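PDB 4AKK: nitrate regulatory protein from Klebsiella oxytoca, which responds to nitrate and nitrite and binds the leader RNA of the nasF operon at its factor-independent terminator, so that transcription reads through. Local coordinates for residues Gly60-Ala63 with Gly64-Ala68; Arg164-Leu167 with Asn168-Pro171; Lys143-Asp147 with Arg148-Ala152. All coordinates share one frame; numbering follows the deposited sequence.

Contact 1 (Gly60-Ala63 with Gly64-Ala68)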
ATOM      1  N   GLY A  60      -8.904  17.831  13.380  1.00 35.50           N
ATOM      2  CA  GLY A  60      -9.294  16.962  14.475  1.00 35.02           C
ATOM      3  C   GLY A  60     -10.789  16.987  14.728  1.00 43.48           C
ATOM      4  O   GLY A  60     -11.410  15.956  15.004  1.00 37.74           O
ATOM      5  N   THR A  61     -11.374  18.175  14.635  1.00 37.12           N
ATOM      6  CA  THR A  61     -12.805  18.335  14.855  1.00 38.83           C
ATOM      7  C   THR A  61     -13.600  17.639  13.756  1.00 38.71           C
ATOM      8  O   THR A  61     -14.547  16.907  14.031  1.00 38.96           O
ATOM      9  CB  THR A  61     -13.213  19.825  14.895  1.00 36.95           C
ATOM     10  OG1 THR A  61     -12.476  20.495  15.924  1.00 45.08           O
ATOM     11  CG2 THR A  61     -14.705  19.970  15.173  1.00 34.84           C
ATOM     12  N   LEU A  62     -13.216  17.887  12.509  1.00 39.21           N
ATOM     13  CA  LEU A  62     -13.876  17.257  11.373  1.00 42.06           C
ATOM     14  C   LEU A  62     -13.862  15.734  11.513  1.00 39.42           C
ATOM     15  O   LEU A  62     -14.877  15.078  11.296  1.00 37.54           O
ATOM     16  CB  LEU A  62     -13.220  17.679  10.056  1.00 33.99           C
ATOM     17  CG  LEU A  62     -13.869  17.054   8.821  1.00 34.25           C
ATOM     18  CD1 LEU A  62     -15.371  17.340   8.787  1.00 35.96           C
ATOM     19  CD2 LEU A  62     -13.185  17.535   7.540  1.00 30.32           C
ATOM     20  N   ALA A  63     -12.713  15.181  11.893  1.00 36.71           N
ATOM     21  CA  ALA A  63     -12.608  13.744  12.122  1.00 38.38           C
ATOM     22  C   ALA A  63     -13.586  13.271  13.200  1.00 39.82           C
ATOM     23  O   ALA A  63     -14.220  12.231  13.057  1.00 40.03           O
ATOM     24  CB  ALA A  63     -11.191  13.370  12.491  1.00 39.42           C
ATOM     25  N   GLY A  64     -13.705  14.043  14.274  1.00 31.93           N
ATOM     26  CA  GLY A  64     -14.620  13.715  15.345  1.00 34.24           C
ATOM     27  C   GLY A  64     -16.082  13.774  14.939  1.00 33.87           C
ATOM     28  O   GLY A  64     -16.868  12.918  15.337  1.00 36.43           O
ATOM     29  N   GLN A  65     -16.447  14.791  14.161  1.00 32.41           N
ATOM     30  CA  GLN A  65     -17.807  14.913  13.642  1.00 36.70           C
ATOM     31  C   GLN A  65     -18.145  13.823  12.623  1.00 32.88           C
ATOM     32  O   GLN A  65     -19.287  13.377  12.543  1.00 33.32           O
ATOM     33  CB  GLN A  65     -18.048  16.300  13.037  1.00 36.58           C
ATOM     34  CG  GLN A  65     -18.018  17.424  14.080  1.00 45.72           C
ATOM     35  CD  GLN A  65     -18.917  17.136  15.288  1.00 47.81           C
ATOM     36  OE1 GLN A  65     -20.120  16.655  15.020  1.00 52.83           O
ATOM     37  NE2 GLN A  65     -18.526  17.331  16.439  1.00 50.36           N
ATOM     38  N   ILE A  66     -17.157  13.391  11.850  1.00 32.17           N
ATOM     39  CA  ILE A  66     -17.380  12.300  10.903  1.00 33.77           C
ATOM     40  C   ILE A  66     -17.673  11.031  11.688  1.00 31.02           C
ATOM     41  O   ILE A  66     -18.633  10.315  11.402  1.00 31.62           O
ATOM     42  CB  ILE A  66     -16.172  12.096   9.971  1.00 34.23           C
ATOM     43  CG1 ILE A  66     -16.155  13.193   8.899  1.00 32.53           C
ATOM     44  CG2 ILE A  66     -16.208  10.696   9.337  1.00 33.92           C
ATOM     45  CD1 ILE A  66     -14.819  13.380   8.231  1.00 30.72           C
ATOM     46  N   SER A  67     -16.850  10.780  12.703  1.00 29.46           N
ATOM     47  CA  SER A  67     -17.031   9.629  13.568  1.00 32.80           C
ATOM     48  C   SER A  67     -18.423   9.582  14.192  1.00 35.67           C
ATOM     49  O   SER A  67     -19.049   8.522  14.250  1.00 27.79           O
ATOM     50  CB  SER A  67     -15.991   9.641  14.678  1.00 32.46           C
ATOM     51  OG  SER A  67     -16.233   8.589  15.594  1.00 38.15           O
ATOM     52  N   ALA A  68     -18.894  10.729  14.669  1.00 33.77           N
ATOM     53  CA  ALA A  68     -20.184  10.794  15.346  1.00 33.93           C
ATOM     54  C   ALA A  68     -21.332  10.577  14.368  1.00 32.65           C
ATOM     55  O   ALA A  68     -22.288   9.864  14.668  1.00 31.88           O
ATOM     56  CB  ALA A  68     -20.347  12.132  16.066  1.00 32.48           C
TER
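Leu62 and Ile66, one helical turn apart on helix 56-85, form the tight side of this contact. The tip of Ile66 does the touching: CD1 of Ile66 lies 3.8 Å from CG of Leu62, and the two side chains slant across each other. Leu62 takes part because its CG stands opposite the backbone N (chi1 -180°), which brings the end of the chain nearer the next turn than its CB direction suggests. Ile66 also leans on the backbone, with CG1 of Ile66 3.3 Å from O of Leu62, the same oxygen that accepts the Ile66 N-H at 2.9 Å. Leu113 and Phe109 of helix 92-117 and Ile169 of helix 169-173 close over this apolar ridge.

The Thr61-Gln65 flank is looser and partly exposed. CG2 of Thr61 and CG of Gln65 come no closer than 4.3 Å. OG1 of Thr61 bonds back to Ala57 O. The backbone is nonetheless firm here, since Gln65 N reaches Thr61 O at 2.8 Å.

Ser67 N pairs with Ala63 O, while its hydroxyl bonds to Glu297 and Arg294 of helix 277-312. The chemistry thus divides the helix into an apolar face that packs against helices 92-117 and 169-173, a polar flank, and a buried serine whose hydroxyl is satisfied by two charged residues of another helix.

Contact 2 (Arg164-Leu167 with Asn168-Pro171); sequences RHLL and NIVP
Arg164 and Asn168 run side by side where helix 152-167 gives out, and water joins their ends. With CG of Arg164 set opposite its own N (chi1 170°), the chain runs alongside Asn168, and a bend at chi3 carries NH1 of Arg164 to water 1, its acceptor at 2.8 Å, lying at the guanidinium edge and in plane. ND2 of Asn168 donates to the same water at 3.2 Å. Below, CG of Arg164 passes 3.8 Å from ND2 of Asn168, and Arg164 O takes the Asn168 N-H at 2.9 Å.

Next comes His165, whose ring stands nearly upright to the Asn168 amide, the planes 81° apart. Water 2 accepts from ND2 of Asn168 and is hydrogen-bonded to ND1 of His165 at 3.3 Å. The amide nitrogen thus serves two waters while OD1 is bonded by Gln351 NE2, satisfying both ends of this buried group.

At Leu166 the bonding changes step. Ile169 N turns to Leu166 O, three residues back, at 3.1 Å and from above the carbonyl plane. Leu167 repeats the pattern, its O receiving Val170 N at 3.0 Å and lying 3.2 Å from CD of Pro171, which has no N-H to offer. The shift from a bond four residues back to bonds three back is 3-10-like spacing at the joint between helices 152-167 and 169-173.

Around this joint, Leu166 and Ile169 pack on helices 56-85 and 122-134, Leu167 and Val170 on helix 180-212, and Arg164 and Pro171 on helix 341-358; His165 touches Ala332 of the second subunit.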
ATOM      1  N   ARG A 164     -19.488   4.659   4.017  1.00 27.88           N
ATOM      2  CA  ARG A 164     -18.175   4.424   3.423  1.00 27.03           C
ATOM      3  C   ARG A 164     -17.528   5.690   2.843  1.00 28.64           C
ATOM      4  O   ARG A 164     -16.318   5.902   2.978  1.00 28.62           O
ATOM      5  CB  ARG A 164     -18.276   3.346   2.339  1.00 27.62           C
ATOM      6  CG  ARG A 164     -17.010   3.199   1.487  1.00 33.11           C
ATOM      7  CD  ARG A 164     -17.077   1.950   0.626  1.00 38.85           C
ATOM      8  NE  ARG A 164     -18.319   1.902  -0.133  1.00 39.40           N
ATOM      9  CZ  ARG A 164     -18.463   2.399  -1.357  1.00 50.31           C
ATOM     10  NH1 ARG A 164     -17.430   2.970  -1.973  1.00 46.10           N
ATOM     11  NH2 ARG A 164     -19.638   2.311  -1.968  1.00 44.70           N
ATOM     12  N   HIS A 165     -18.326   6.523   2.186  1.00 31.66           N
ATOM     13  CA  HIS A 165     -17.815   7.782   1.650  1.00 33.47           C
ATOM     14  C   HIS A 165     -17.463   8.787   2.743  1.00 30.00           C
ATOM     15  O   HIS A 165     -16.562   9.599   2.572  1.00 32.90           O
ATOM     16  CB  HIS A 165     -18.796   8.387   0.657  1.00 33.51           C
ATOM     17  CG  HIS A 165     -18.958   7.564  -0.578  1.00 42.16           C
ATOM     18  ND1 HIS A 165     -18.040   7.079  -1.445  1.00 49.89           N
ATOM     19  CD2 HIS A 165     -20.180   7.100  -1.014  1.00 36.48           C
ATOM     20  CE1 HIS A 165     -18.721   6.354  -2.390  1.00 43.59           C
ATOM     21  NE2 HIS A 165     -20.010   6.385  -2.110  1.00 41.31           N
ATOM     22  N   LEU A 166     -18.162   8.716   3.868  1.00 30.28           N
ATOM     23  CA  LEU A 166     -17.854   9.586   4.996  1.00 29.90           C
ATOM     24  C   LEU A 166     -16.518   9.170   5.573  1.00 30.34           C
ATOM     25  O   LEU A 166     -15.659  10.005   5.816  1.00 30.07           O
ATOM     26  CB  LEU A 166     -18.946   9.508   6.065  1.00 27.42           C
ATOM     27  CG  LEU A 166     -20.211  10.286   5.719  1.00 28.33           C
ATOM     28  CD1 LEU A 166     -21.332   9.935   6.683  1.00 29.77           C
ATOM     29  CD2 LEU A 166     -19.918  11.791   5.724  1.00 32.43           C
ATOM     30  N   LEU A 167     -16.356   7.865   5.770  1.00 29.43           N
ATOM     31  CA  LEU A 167     -15.120   7.292   6.284  1.00 33.88           C
ATOM     32  C   LEU A 167     -13.914   7.549   5.386  1.00 32.47           C
ATOM     33  O   LEU A 167     -12.811   7.749   5.886  1.00 32.58           O
ATOM     34  CB  LEU A 167     -15.279   5.782   6.498  1.00 37.28           C
ATOM     35  CG  LEU A 167     -16.160   5.353   7.668  1.00 35.68           C
ATOM     36  CD1 LEU A 167     -16.163   3.836   7.806  1.00 38.55           C
ATOM     37  CD2 LEU A 167     -15.698   6.003   8.958  1.00 36.51           C
ATOM     38  N   ASN A 168     -14.128   7.541   4.071  1.00 29.92           N
ATOM     39  CA  ASN A 168     -13.058   7.785   3.108  1.00 35.49           C
ATOM     40  C   ASN A 168     -12.510   9.203   3.201  1.00 31.58           C
ATOM     41  O   ASN A 168     -11.445   9.496   2.665  1.00 40.24           O
ATOM     42  CB  ASN A 168     -13.514   7.513   1.657  1.00 35.29           C
ATOM     43  CG  ASN A 168     -13.766   6.036   1.374  1.00 38.83           C
ATOM     44  OD1 ASN A 168     -13.353   5.166   2.134  1.00 42.38           O
ATOM     45  ND2 ASN A 168     -14.458   5.754   0.269  1.00 39.17           N
ATOM     46  N   ILE A 169     -13.228  10.096   3.868  1.00 29.49           N
ATOM     47  CA  ILE A 169     -12.677  11.429   4.061  1.00 33.15           C
ATOM     48  C   ILE A 169     -11.467  11.376   4.997  1.00 33.71           C
ATOM     49  O   ILE A 169     -10.503  12.102   4.808  1.00 36.81           O
ATOM     50  CB  ILE A 169     -13.701  12.413   4.635  1.00 29.38           C
ATOM     51  CG1 ILE A 169     -14.860  12.630   3.655  1.00 29.92           C
ATOM     52  CG2 ILE A 169     -13.005  13.730   4.997  1.00 30.87           C
ATOM     53  CD1 ILE A 169     -16.017  13.420   4.244  1.00 30.19           C
ATOM     54  N   VAL A 170     -11.524  10.499   5.993  1.00 35.37           N
ATOM     55  CA  VAL A 170     -10.547  10.504   7.090  1.00 32.64           C
ATOM     56  C   VAL A 170      -9.079  10.304   6.690  1.00 37.15           C
ATOM     57  O   VAL A 170      -8.230  11.113   7.062  1.00 38.36           O
ATOM     58  CB  VAL A 170     -10.927   9.504   8.199  1.00 35.21           C
ATOM     59  CG1 VAL A 170      -9.871   9.505   9.296  1.00 37.64           C
ATOM     60  CG2 VAL A 170     -12.289   9.854   8.778  1.00 33.13           C
ATOM     61  N   PRO A 171      -8.773   9.229   5.945  1.00 38.33           N
ATOM     62  CA  PRO A 171      -7.391   9.008   5.504  1.00 42.85           C
ATOM     63  C   PRO A 171      -6.898  10.151   4.622  1.00 38.77           C
ATOM     64  O   PRO A 171      -5.715  10.484   4.615  1.00 34.19           O
ATOM     65  CB  PRO A 171      -7.482   7.720   4.670  1.00 47.11           C
ATOM     66  CG  PRO A 171      -8.783   7.078   5.069  1.00 39.55           C
ATOM     67  CD  PRO A 171      -9.695   8.210   5.409  1.00 36.28           C
TER
HETATM   68  O   HOH W   1     -14.760   2.930  -1.130  1.00 50.73           O
HETATM   69  O   HOH W   2     -15.024   8.352  -1.443  1.00 42.74           O

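Contact 3 (Lys143-Asp147 with Arg148-Ala152)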
ATOM      1  N   LYS A 143     -38.189   7.368   3.779  1.00 39.04           N
ATOM      2  CA  LYS A 143     -39.570   7.181   3.356  1.00 39.09           C
ATOM      3  C   LYS A 143     -39.807   5.734   2.921  1.00 37.19           C
ATOM      4  O   LYS A 143     -40.776   5.100   3.335  1.00 41.33           O
ATOM      5  CB  LYS A 143     -39.936   8.144   2.228  1.00 39.82           C
ATOM      6  CG  LYS A 143     -41.394   8.024   1.804  1.00 50.61           C
ATOM      7  CD  LYS A 143     -41.808   9.129   0.846  1.00 54.08           C
ATOM      8  CE  LYS A 143     -43.275   8.980   0.450  1.00 55.50           C
ATOM      9  NZ  LYS A 143     -43.599   9.778  -0.766  1.00 69.98           N
ATOM     10  N   ARG A 144     -38.909   5.201   2.107  1.00 35.66           N
ATOM     11  CA  ARG A 144     -39.049   3.815   1.680  1.00 37.44           C
ATOM     12  C   ARG A 144     -38.943   2.881   2.858  1.00 39.34           C
ATOM     13  O   ARG A 144     -39.655   1.884   2.913  1.00 38.98           O
ATOM     14  CB  ARG A 144     -38.018   3.443   0.616  1.00 36.55           C
ATOM     15  CG  ARG A 144     -38.384   3.979  -0.750  1.00 44.78           C
ATOM     16  CD  ARG A 144     -37.558   3.371  -1.857  1.00 45.10           C
ATOM     17  NE  ARG A 144     -37.951   3.949  -3.139  1.00 43.46           N
ATOM     18  CZ  ARG A 144     -39.002   3.549  -3.846  1.00 48.32           C
ATOM     19  NH1 ARG A 144     -39.760   2.547  -3.406  1.00 42.95           N
ATOM     20  NH2 ARG A 144     -39.289   4.145  -4.995  1.00 50.53           N
ATOM     21  N   VAL A 145     -38.047   3.190   3.794  1.00 28.75           N
ATOM     22  CA  VAL A 145     -37.921   2.365   4.986  1.00 32.70           C
ATOM     23  C   VAL A 145     -39.249   2.364   5.751  1.00 35.75           C
ATOM     24  O   VAL A 145     -39.778   1.295   6.093  1.00 31.70           O
ATOM     25  CB  VAL A 145     -36.752   2.814   5.901  1.00 31.41           C
ATOM     26  CG1 VAL A 145     -36.892   2.186   7.286  1.00 32.50           C
ATOM     27  CG2 VAL A 145     -35.413   2.444   5.275  1.00 33.05           C
ATOM     28  N   ARG A 146     -39.801   3.552   5.996  1.00 33.47           N
ATOM     29  CA  ARG A 146     -41.097   3.645   6.689  1.00 40.84           C
ATOM     30  C   ARG A 146     -42.192   2.864   5.974  1.00 39.37           C
ATOM     31  O   ARG A 146     -42.886   2.047   6.582  1.00 38.06           O
ATOM     32  CB  ARG A 146     -41.557   5.093   6.826  1.00 42.78           C
ATOM     33  CG  ARG A 146     -40.547   5.989   7.479  1.00 47.60           C
ATOM     34  CD  ARG A 146     -41.177   7.303   7.880  1.00 53.93           C
ATOM     35  NE  ARG A 146     -40.213   8.386   7.763  1.00 53.79           N
ATOM     36  CZ  ARG A 146     -40.205   9.258   6.765  1.00 54.30           C
ATOM     37  NH1 ARG A 146     -41.128   9.180   5.810  1.00 47.93           N
ATOM     38  NH2 ARG A 146     -39.285  10.213   6.729  1.00 53.09           N
ATOM     39  N   ASP A 147     -42.341   3.125   4.680  1.00 37.01           N
ATOM     40  CA  ASP A 147     -43.372   2.483   3.874  1.00 40.17           C
ATOM     41  C   ASP A 147     -43.026   1.023   3.615  1.00 40.34           C
ATOM     42  O   ASP A 147     -43.808   0.292   3.016  1.00 34.39           O
ATOM     43  CB  ASP A 147     -43.543   3.224   2.545  1.00 42.64           C
ATOM     44  CG  ASP A 147     -43.834   4.701   2.740  1.00 47.03           C
ATOM     45  OD1 ASP A 147     -44.201   5.070   3.871  1.00 43.28           O
ATOM     46  OD2 ASP A 147     -43.700   5.490   1.778  1.00 47.73           O
ATOM     47  N   ARG A 148     -41.849   0.605   4.071  1.00 34.21           N
ATOM     48  CA  ARG A 148     -41.386  -0.755   3.835  1.00 36.07           C
ATOM     49  C   ARG A 148     -41.423  -1.104   2.340  1.00 41.52           C
ATOM     50  O   ARG A 148     -41.725  -2.241   1.955  1.00 39.02           O
ATOM     51  CB  ARG A 148     -42.208  -1.740   4.667  1.00 34.74           C
ATOM     52  CG  ARG A 148     -42.324  -1.321   6.156  1.00 43.54           C
ATOM     53  CD  ARG A 148     -43.293  -2.202   6.945  1.00 41.35           C
ATOM     54  NE  ARG A 148     -43.008  -3.606   6.705  1.00 51.57           N
ATOM     55  CZ  ARG A 148     -43.901  -4.506   6.315  1.00 45.64           C
ATOM     56  NH1 ARG A 148     -45.175  -4.169   6.155  1.00 52.05           N
ATOM     57  NH2 ARG A 148     -43.516  -5.759   6.106  1.00 45.14           N
ATOM     58  N   GLU A 149     -41.108  -0.115   1.504  1.00 37.71           N
ATOM     59  CA  GLU A 149     -41.050  -0.310   0.053  1.00 36.16           C
ATOM     60  C   GLU A 149     -39.607  -0.495  -0.402  1.00 39.17           C
ATOM     61  O   GLU A 149     -39.194   0.011  -1.448  1.00 40.91           O
ATOM     62  CB  GLU A 149     -41.705   0.865  -0.673  1.00 34.49           C
ATOM     63  CG  GLU A 149     -43.219   0.925  -0.451  1.00 45.31           C
ATOM     64  CD  GLU A 149     -43.890   2.085  -1.172  1.00 52.07           C
ATOM     65  OE1 GLU A 149     -43.201   2.832  -1.900  1.00 57.62           O
ATOM     66  OE2 GLU A 149     -45.118   2.250  -1.000  1.00 57.98           O
ATOM     67  N   ILE A 150     -38.843  -1.216   0.407  1.00 33.63           N
ATOM     68  CA  ILE A 150     -37.446  -1.502   0.104  1.00 35.62           C
ATOM     69  C   ILE A 150     -37.079  -2.716   0.931  1.00 36.94           C
ATOM     70  O   ILE A 150     -37.656  -2.928   1.993  1.00 33.90           O
ATOM     71  CB  ILE A 150     -36.533  -0.311   0.457  1.00 33.73           C
ATOM     72  CG1 ILE A 150     -35.093  -0.580   0.010  1.00 35.17           C
ATOM     73  CG2 ILE A 150     -36.584   0.007   1.964  1.00 31.15           C
ATOM     74  CD1 ILE A 150     -34.165   0.635   0.178  1.00 37.06           C
ATOM     75  N   ALA A 151     -36.161  -3.539   0.442  1.00 30.34           N
ATOM     76  CA  ALA A 151     -35.758  -4.723   1.205  1.00 36.66           C
ATOM     77  C   ALA A 151     -34.679  -4.369   2.231  1.00 37.71           C
ATOM     78  O   ALA A 151     -33.937  -3.406   2.053  1.00 36.60           O
ATOM     79  CB  ALA A 151     -35.267  -5.818   0.279  1.00 31.46           C
ATOM     80  N   ALA A 152     -34.586  -5.155   3.296  1.00 38.49           N
ATOM     81  CA  ALA A 152     -33.593  -4.900   4.342  1.00 40.36           C
ATOM     82  C   ALA A 152     -32.160  -4.835   3.797  1.00 38.69           C
ATOM     83  O   ALA A 152     -31.406  -3.934   4.171  1.00 36.63           O
ATOM     84  CB  ALA A 152     -33.707  -5.924   5.469  1.00 30.86           C
TER
HETATM   85  O   HOH W   3     -41.908   4.576  -0.287  1.00 49.99           O
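The backbone ends its helix by returning two N-H groups to the last turn, Glu149 N to Arg144 O at 2.8 Å and Arg148 N to Val145 O at 3.0 Å, with Arg148 at a positive phi of 54°. The first bond lies in the carbonyl plane; the second comes from well above it.

Arg144 then reaches across the turn. Its extended chain carries NH1 of Arg144 to O of Glu149, a hydrogen bond of 3.3 Å at the guanidinium edge, the oxygen tilted slightly from its plane; the two side chains cross at about a right angle. Toward Arg144 the carboxylate is drawn by charge alone, a long salt bridge, 3.8 Å from OE1 of Glu149 to NH1 of Arg144, with no N-H pointing at the oxygen. Water 3 donates to OE1 of Glu149 and to OD2 of Asp147, bridging two like charges whose repulsion it probably eases. Beside the turn, CG2 of Ile150 makes a loose apolar contact with CG2 of Val145 at 4.3 Å, while Val145 O has a second donor in Trp83 NE1.

The positive phi of Arg148 and the two backward bonds define a Schellman motif, leading into Ala151, the N-cap of helix 152-167.

The three contacts give three versions of one principle, how a helix handles its backbone bonds: contact 1 carries them on unbroken, contact 2 changes their spacing at a joint, and contact 3 ends them. Contacts 1 and 2 have centres 11 Å apart and touch: Ile66 CG2 lies 3.6 Å from Leu166 O, and Ile66 CD1 3.7 Å from Ile169 CG2. Contact 3 stands at the surface, its centre about 26 Å from that of contact 2 and 29 Å from that of contact 1, yet helix 152-167 starts at Ala152, the last residue of contact 3, and ends in contact 2. Helix 56-85 carries contact 1 and packs against residues of contacts 2 and 3.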